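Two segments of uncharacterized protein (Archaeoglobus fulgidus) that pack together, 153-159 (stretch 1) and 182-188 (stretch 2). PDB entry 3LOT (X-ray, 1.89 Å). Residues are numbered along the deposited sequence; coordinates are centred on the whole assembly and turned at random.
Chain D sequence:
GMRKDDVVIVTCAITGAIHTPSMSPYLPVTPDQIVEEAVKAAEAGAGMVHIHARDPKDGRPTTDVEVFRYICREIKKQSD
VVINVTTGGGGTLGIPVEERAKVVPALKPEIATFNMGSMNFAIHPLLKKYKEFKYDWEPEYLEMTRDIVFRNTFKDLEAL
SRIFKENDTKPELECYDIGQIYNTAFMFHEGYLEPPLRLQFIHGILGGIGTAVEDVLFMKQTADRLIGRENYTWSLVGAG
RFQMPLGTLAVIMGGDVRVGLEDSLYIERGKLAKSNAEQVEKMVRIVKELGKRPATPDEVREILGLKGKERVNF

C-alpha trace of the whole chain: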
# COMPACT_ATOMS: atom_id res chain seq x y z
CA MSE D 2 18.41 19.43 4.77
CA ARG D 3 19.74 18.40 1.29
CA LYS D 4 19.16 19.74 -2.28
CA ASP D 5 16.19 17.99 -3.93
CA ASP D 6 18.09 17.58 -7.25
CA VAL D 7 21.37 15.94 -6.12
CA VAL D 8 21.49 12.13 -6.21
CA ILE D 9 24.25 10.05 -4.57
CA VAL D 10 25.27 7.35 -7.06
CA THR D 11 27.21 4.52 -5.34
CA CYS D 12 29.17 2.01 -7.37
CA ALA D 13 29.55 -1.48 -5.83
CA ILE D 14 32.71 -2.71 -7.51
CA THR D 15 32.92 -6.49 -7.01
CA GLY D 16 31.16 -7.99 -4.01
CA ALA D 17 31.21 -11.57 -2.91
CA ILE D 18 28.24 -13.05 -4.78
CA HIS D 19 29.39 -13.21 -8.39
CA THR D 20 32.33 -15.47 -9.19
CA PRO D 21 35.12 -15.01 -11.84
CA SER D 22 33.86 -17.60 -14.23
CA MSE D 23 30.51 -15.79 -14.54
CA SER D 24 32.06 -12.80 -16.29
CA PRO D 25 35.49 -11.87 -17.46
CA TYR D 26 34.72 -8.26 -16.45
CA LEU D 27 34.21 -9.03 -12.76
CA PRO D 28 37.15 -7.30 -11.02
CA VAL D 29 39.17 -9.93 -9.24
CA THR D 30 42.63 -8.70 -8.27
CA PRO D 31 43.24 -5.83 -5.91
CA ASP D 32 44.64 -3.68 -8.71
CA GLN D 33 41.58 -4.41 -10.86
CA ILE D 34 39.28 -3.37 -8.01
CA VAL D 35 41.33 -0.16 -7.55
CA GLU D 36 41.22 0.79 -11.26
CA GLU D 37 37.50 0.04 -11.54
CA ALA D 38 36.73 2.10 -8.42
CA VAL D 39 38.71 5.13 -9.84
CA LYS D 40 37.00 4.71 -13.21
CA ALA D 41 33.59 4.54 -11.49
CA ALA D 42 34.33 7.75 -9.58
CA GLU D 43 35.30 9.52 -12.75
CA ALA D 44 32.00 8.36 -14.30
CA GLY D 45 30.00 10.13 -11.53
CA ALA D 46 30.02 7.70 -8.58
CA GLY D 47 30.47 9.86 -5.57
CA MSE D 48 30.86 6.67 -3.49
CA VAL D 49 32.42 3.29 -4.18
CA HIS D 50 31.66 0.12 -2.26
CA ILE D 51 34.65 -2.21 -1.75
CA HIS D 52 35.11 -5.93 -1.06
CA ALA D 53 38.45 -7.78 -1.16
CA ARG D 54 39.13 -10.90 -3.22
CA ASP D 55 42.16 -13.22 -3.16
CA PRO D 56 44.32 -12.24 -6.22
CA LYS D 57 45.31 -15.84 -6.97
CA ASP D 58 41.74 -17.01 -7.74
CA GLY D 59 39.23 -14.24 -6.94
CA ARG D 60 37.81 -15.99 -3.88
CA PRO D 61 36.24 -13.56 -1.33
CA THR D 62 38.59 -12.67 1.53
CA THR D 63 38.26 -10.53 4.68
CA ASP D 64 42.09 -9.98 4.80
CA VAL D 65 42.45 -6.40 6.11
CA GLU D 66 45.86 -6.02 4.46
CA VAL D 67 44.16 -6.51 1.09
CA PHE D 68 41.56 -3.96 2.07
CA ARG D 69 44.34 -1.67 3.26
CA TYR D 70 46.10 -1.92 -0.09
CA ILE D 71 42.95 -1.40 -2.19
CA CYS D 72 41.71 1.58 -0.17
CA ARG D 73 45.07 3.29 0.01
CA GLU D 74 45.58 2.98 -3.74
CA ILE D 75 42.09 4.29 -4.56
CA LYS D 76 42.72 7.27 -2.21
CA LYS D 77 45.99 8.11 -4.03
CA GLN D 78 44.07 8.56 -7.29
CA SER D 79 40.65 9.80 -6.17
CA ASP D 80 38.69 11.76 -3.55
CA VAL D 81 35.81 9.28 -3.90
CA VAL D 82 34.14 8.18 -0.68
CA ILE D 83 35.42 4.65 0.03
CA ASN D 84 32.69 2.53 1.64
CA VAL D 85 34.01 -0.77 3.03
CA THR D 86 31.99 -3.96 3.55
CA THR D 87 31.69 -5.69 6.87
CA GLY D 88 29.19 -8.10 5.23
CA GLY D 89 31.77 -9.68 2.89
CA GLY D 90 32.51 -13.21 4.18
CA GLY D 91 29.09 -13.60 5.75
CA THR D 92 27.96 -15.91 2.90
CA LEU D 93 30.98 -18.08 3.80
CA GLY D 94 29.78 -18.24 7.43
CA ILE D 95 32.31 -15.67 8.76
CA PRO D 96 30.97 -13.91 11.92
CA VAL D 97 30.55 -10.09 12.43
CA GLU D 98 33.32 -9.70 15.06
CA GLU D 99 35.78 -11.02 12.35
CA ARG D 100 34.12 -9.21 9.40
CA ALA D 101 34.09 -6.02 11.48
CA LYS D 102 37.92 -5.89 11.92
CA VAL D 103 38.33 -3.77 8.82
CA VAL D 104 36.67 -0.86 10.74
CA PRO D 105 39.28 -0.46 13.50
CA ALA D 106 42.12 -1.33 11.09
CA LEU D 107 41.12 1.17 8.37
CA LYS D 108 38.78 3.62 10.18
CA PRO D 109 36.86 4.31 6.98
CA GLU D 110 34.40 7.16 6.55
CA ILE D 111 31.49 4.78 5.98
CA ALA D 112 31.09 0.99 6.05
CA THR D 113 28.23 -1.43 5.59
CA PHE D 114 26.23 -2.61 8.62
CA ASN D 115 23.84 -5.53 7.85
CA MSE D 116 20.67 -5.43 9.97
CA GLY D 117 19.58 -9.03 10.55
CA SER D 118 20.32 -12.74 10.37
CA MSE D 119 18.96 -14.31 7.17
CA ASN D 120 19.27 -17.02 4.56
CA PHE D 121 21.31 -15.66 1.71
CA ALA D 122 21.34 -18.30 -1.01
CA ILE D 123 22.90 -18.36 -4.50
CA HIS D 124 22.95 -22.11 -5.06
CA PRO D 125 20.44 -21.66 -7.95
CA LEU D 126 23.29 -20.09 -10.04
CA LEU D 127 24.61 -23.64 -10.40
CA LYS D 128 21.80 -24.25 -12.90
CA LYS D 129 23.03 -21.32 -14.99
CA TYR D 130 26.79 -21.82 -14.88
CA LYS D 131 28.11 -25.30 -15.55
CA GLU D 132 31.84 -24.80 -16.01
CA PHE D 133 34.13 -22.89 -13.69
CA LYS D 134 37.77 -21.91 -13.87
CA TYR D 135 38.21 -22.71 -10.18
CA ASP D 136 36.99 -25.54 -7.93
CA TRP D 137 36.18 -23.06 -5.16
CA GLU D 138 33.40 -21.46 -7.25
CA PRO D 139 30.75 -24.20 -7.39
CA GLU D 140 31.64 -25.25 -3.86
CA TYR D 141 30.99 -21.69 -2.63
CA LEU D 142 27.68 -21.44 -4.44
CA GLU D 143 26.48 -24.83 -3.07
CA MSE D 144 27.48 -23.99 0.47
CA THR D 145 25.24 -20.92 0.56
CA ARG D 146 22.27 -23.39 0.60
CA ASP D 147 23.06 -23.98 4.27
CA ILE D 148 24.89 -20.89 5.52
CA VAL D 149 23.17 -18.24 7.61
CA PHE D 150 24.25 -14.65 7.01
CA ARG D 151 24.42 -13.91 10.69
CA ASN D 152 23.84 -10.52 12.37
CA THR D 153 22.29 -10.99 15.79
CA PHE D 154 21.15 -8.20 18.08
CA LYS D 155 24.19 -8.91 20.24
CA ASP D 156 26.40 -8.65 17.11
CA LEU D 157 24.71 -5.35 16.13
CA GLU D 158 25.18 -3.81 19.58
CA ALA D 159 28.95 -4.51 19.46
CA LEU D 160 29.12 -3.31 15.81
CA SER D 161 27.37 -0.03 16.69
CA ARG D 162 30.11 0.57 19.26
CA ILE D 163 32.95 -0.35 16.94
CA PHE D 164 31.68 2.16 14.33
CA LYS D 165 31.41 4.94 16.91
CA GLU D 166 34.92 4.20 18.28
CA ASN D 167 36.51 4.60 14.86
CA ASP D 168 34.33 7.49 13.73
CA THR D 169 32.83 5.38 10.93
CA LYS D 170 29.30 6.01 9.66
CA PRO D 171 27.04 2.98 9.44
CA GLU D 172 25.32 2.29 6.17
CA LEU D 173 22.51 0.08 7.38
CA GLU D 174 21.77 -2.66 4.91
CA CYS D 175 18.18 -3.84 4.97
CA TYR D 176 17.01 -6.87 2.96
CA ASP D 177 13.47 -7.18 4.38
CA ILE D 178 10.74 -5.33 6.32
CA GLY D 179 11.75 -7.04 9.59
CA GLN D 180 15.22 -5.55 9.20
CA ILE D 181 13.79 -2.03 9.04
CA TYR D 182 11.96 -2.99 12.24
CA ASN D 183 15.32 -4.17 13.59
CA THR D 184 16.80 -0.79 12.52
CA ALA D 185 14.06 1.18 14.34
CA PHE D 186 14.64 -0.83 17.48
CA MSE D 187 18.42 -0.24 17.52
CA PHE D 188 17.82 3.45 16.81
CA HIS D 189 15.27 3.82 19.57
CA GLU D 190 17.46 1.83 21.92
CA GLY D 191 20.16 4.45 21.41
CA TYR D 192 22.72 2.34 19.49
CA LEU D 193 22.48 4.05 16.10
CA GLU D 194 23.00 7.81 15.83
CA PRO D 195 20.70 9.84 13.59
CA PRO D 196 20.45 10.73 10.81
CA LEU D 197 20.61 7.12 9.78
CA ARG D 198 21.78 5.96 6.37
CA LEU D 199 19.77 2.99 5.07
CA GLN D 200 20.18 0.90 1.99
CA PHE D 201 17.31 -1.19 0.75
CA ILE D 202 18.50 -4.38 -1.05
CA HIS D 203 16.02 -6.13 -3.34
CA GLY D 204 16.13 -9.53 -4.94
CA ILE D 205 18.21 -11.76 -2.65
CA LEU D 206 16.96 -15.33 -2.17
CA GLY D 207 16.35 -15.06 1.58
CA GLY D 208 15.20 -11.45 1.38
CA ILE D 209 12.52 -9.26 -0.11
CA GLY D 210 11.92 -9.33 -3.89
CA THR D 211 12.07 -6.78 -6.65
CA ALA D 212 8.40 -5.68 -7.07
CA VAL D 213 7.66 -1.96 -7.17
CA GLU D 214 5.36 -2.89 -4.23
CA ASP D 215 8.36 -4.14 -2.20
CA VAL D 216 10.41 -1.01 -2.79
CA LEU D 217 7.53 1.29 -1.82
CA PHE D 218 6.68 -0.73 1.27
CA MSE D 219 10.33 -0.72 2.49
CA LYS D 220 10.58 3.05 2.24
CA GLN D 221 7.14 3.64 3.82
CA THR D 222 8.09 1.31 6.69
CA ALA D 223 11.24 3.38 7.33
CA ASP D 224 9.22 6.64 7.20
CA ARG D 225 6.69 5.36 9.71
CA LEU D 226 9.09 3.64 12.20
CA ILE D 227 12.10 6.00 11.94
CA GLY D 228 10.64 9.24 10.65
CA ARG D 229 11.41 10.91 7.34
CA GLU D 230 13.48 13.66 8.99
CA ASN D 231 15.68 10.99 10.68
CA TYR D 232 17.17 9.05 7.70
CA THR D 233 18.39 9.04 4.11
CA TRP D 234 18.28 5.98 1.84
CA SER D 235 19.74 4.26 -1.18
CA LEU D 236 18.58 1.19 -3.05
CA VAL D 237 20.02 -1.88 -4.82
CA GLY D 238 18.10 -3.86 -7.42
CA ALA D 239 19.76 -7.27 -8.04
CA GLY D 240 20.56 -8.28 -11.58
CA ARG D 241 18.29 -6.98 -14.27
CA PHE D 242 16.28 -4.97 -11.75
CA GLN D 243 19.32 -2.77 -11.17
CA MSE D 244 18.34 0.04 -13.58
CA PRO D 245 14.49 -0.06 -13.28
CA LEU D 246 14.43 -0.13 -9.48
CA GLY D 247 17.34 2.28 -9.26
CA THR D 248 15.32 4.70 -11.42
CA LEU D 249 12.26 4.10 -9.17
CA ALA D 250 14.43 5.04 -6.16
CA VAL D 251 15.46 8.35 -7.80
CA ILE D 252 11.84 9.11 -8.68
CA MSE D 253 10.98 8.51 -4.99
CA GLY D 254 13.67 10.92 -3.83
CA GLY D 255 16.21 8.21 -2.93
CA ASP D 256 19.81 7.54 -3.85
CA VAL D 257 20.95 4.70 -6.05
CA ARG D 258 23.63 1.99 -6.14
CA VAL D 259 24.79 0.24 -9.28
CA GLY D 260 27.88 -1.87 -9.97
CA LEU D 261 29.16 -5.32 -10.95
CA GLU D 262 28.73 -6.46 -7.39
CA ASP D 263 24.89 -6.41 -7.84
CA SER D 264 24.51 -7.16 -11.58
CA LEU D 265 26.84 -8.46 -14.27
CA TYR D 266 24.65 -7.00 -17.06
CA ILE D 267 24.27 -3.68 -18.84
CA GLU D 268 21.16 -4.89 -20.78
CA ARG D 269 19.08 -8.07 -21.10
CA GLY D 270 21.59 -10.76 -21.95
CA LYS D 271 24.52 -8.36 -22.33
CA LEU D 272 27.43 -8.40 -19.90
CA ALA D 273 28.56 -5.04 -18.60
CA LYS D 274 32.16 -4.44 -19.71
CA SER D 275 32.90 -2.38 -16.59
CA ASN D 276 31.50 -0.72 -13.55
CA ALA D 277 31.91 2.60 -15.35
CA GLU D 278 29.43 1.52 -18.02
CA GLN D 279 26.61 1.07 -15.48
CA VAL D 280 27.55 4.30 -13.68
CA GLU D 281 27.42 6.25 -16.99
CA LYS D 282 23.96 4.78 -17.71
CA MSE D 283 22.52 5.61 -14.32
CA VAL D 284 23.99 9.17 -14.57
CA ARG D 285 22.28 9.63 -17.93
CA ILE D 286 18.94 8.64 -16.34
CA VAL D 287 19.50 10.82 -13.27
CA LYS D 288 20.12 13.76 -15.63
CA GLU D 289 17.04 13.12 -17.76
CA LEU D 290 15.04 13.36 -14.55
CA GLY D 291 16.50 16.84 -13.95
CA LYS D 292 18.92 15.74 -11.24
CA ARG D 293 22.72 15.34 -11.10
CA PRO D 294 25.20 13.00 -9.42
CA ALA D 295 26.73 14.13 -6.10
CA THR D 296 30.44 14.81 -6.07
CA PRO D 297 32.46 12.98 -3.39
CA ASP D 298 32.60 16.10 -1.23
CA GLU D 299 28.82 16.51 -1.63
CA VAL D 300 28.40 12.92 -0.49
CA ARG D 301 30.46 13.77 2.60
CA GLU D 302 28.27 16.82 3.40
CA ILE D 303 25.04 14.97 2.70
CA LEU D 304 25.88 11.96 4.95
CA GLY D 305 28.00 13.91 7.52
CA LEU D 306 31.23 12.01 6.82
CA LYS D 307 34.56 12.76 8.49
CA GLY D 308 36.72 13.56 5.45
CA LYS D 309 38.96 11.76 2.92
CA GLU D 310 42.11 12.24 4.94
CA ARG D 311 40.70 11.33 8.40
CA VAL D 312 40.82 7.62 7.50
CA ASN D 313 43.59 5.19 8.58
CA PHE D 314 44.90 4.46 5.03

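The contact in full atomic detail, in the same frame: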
# COMPACT_ATOMS: atom_id res chain seq x y z
N THR D 153 23.18 -10.95 14.65
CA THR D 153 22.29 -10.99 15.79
C THR D 153 22.23 -9.64 16.50
O THR D 153 23.04 -8.77 16.22
CB THR D 153 22.77 -12.02 16.85
OG1 THR D 153 23.97 -11.56 17.45
CG2 THR D 153 22.96 -13.44 16.25
N PHE D 154 21.26 -9.45 17.37
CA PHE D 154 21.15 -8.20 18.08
C PHE D 154 22.39 -7.97 18.93
O PHE D 154 22.93 -6.87 18.97
CB PHE D 154 19.86 -8.14 18.89
CG PHE D 154 18.66 -7.90 18.05
CD1 PHE D 154 18.42 -6.67 17.50
CD2 PHE D 154 17.75 -8.92 17.79
CE1 PHE D 154 17.31 -6.44 16.71
CE2 PHE D 154 16.65 -8.71 16.99
CZ PHE D 154 16.44 -7.45 16.43
N LYS D 155 22.90 -9.02 19.55
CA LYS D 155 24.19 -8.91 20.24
C LYS D 155 25.33 -8.48 19.30
O LYS D 155 26.16 -7.64 19.66
CB LYS D 155 24.59 -10.22 20.91
CG LYS D 155 25.72 -10.04 21.93
CD LYS D 155 26.03 -11.36 22.61
CE LYS D 155 27.17 -11.24 23.60
NZ LYS D 155 27.89 -12.57 23.81
N ASP D 156 25.41 -9.08 18.11
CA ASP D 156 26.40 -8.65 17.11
C ASP D 156 26.22 -7.15 16.78
O ASP D 156 27.19 -6.41 16.71
CB ASP D 156 26.22 -9.39 15.79
CG ASP D 156 26.60 -10.88 15.85
OD1 ASP D 156 27.37 -11.30 16.73
OD2 ASP D 156 26.13 -11.61 14.95
N LEU D 157 24.98 -6.72 16.57
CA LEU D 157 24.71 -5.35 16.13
C LEU D 157 25.02 -4.31 17.23
O LEU D 157 25.47 -3.19 16.93
CB LEU D 157 23.25 -5.20 15.65
CG LEU D 157 22.89 -6.14 14.50
CD1 LEU D 157 21.40 -6.08 14.20
CD2 LEU D 157 23.75 -5.85 13.27
N GLU D 158 24.83 -4.68 18.49
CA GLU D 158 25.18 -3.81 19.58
C GLU D 158 26.69 -3.55 19.55
O GLU D 158 27.12 -2.40 19.61
CB GLU D 158 24.78 -4.44 20.91
CG GLU D 158 23.28 -4.50 21.14
CD GLU D 158 22.88 -5.38 22.32
OE1 GLU D 158 23.68 -5.54 23.28
OE2 GLU D 158 21.73 -5.90 22.30
N ALA D 159 27.48 -4.62 19.44
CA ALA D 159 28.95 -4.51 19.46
C ALA D 159 29.44 -3.73 18.22
O ALA D 159 30.36 -2.90 18.32
CB ALA D 159 29.61 -5.90 19.53
N TYR D 182 12.41 -2.86 10.86
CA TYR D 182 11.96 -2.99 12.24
C TYR D 182 13.15 -3.14 13.17
O TYR D 182 13.18 -2.47 14.21
CB TYR D 182 10.96 -4.13 12.42
CG TYR D 182 9.50 -3.70 12.22
CD1 TYR D 182 8.75 -3.10 13.28
CD2 TYR D 182 8.89 -3.83 11.01
CE1 TYR D 182 7.45 -2.69 13.12
CE2 TYR D 182 7.59 -3.42 10.82
CZ TYR D 182 6.85 -2.88 11.88
OH TYR D 182 5.54 -2.51 11.69
N ASN D 183 14.09 -4.02 12.80
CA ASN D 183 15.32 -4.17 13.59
C ASN D 183 16.06 -2.81 13.70
O ASN D 183 16.53 -2.42 14.80
CB ASN D 183 16.28 -5.22 13.03
CG ASN D 183 15.73 -6.66 13.05
OD1 ASN D 183 14.64 -6.94 13.60
ND2 ASN D 183 16.48 -7.59 12.40
N THR D 184 16.16 -2.10 12.56
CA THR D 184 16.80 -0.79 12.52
C THR D 184 16.15 0.24 13.47
O THR D 184 16.87 0.93 14.23
CB THR D 184 16.89 -0.29 11.08
OG1 THR D 184 17.64 -1.25 10.31
CG2 THR D 184 17.51 1.12 11.03
N ALA D 185 14.82 0.30 13.44
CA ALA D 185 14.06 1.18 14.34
C ALA D 185 14.36 0.87 15.79
O ALA D 185 14.59 1.77 16.59
CB ALA D 185 12.57 1.06 14.11
N PHE D 186 14.39 -0.41 16.12
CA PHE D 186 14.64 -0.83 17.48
C PHE D 186 16.02 -0.38 17.96
O PHE D 186 16.12 0.17 19.04
CB PHE D 186 14.48 -2.34 17.59
CG PHE D 186 14.93 -2.92 18.91
CD1 PHE D 186 14.11 -2.90 20.02
CD2 PHE D 186 16.17 -3.51 19.02
CE1 PHE D 186 14.53 -3.46 21.23
CE2 PHE D 186 16.58 -4.08 20.21
CZ PHE D 186 15.76 -4.06 21.31
N MSE D 187 17.05 -0.62 17.16
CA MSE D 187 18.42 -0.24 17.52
C MSE D 187 18.60 1.27 17.61
O MSE D 187 19.35 1.77 18.46
CB MSE D 187 19.43 -0.81 16.51
CG MSE D 187 19.57 -2.36 16.47
SE MSE D 187 20.13 -3.08 18.18
CE MSE D 187 21.98 -2.46 18.05
N PHE D 188 17.89 1.98 16.75
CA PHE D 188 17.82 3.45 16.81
C PHE D 188 17.16 3.88 18.09
O PHE D 188 17.74 4.64 18.84
CB PHE D 188 17.10 3.99 15.55
CG PHE D 188 16.73 5.45 15.58
CD1 PHE D 188 17.62 6.42 15.96
CD2 PHE D 188 15.46 5.86 15.14
CE1 PHE D 188 17.27 7.77 15.94
CE2 PHE D 188 15.11 7.21 15.13
CZ PHE D 188 16.03 8.16 15.53

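The selenium of a selenomethionine, Met187, lies at the edge of an aromatic ring in this contact. Its SE atom is 5.4 Å from the centroid of the ring of Phe154 and 84° off the ring normal, so it sits close to the ring plane. The nearest ring atom is Phe154 CD1, 4.0 Å from Met187 SE. The rim of a phenyl ring carries the slightly positive C-H groups, and an electron-rich selenium is a reasonable neighbour there.

No hydrogen bond joins the two stretches. The contact is side chains packing between two helices, 154-159 and 182-188, with one methyl against the backbone of the first. Their axes approach to 11.6 Å and run 50° apart in direction. That is a wide spacing, and long side chains bridge it. The two stretches together bury 287 Å². The CA atoms of Phe154 and Asn183 are 8.4 Å apart, and those of Glu158 and Met187 are 7.9 Å apart. Each pair is one helical turn from the other, so the contact follows matching turns of the two helices.

Phe154 has the largest covered area, 85 Å². Its CA-to-CB bond points sideways, but the m rotamer (chi1 -75°) brings the end of the ring nearer to the second helix. The ring meets three residues. Phe154 CZ is 3.4 Å from Asn183 OD1, which also lies near the ring plane. The amide oxygen therefore faces the ring's edge, where its partial negative charge suits the C-H groups. The other amide atom, ND2, is hydrogen-bonded elsewhere in the structure.

The third neighbour of the ring is Phe186. Phe154 CE1 is 3.9 Å from Phe186 CD2. The two ring centroids are 5.5 Å apart and the planes meet at 76°. The arrangement is oblique, and the contact is apolar.

Met187 is nearly as well covered as Phe154, at 81 Å². Its CA-to-CB bond points toward the first helix. All three chi angles are in the m well. The selenium stays beside the Phe154 ring while the terminal methyl reaches on to the next turn. There Met187 CE is 3.7 Å from Leu157 C and 3.6 Å from Glu158 N, so the methyl packs against the helix backbone itself. It also touches side chains: Met187 CE is 3.9 Å from Leu157 CB and 3.9 Å from Glu158 CG. The side-chain part of the Glu158 contact uses its aliphatic CG; OE2 is hydrogen-bonded elsewhere in the structure.

The start of the first helix is held by its own cap. Thr153 occupies the N-cap position, and its OG1 accepts from Asp156 N at 2.9 Å. In return, Thr153 N donates to Asp156 OD2 at 3.0 Å. This reciprocal pair closes the first turn, directly beside Phe154. Neither Thr153 nor Asp156 touches the second stretch. In the second helix, Met187 N donates to Asn183 O at 3.0 Å, linking two residues that both contact Phe154.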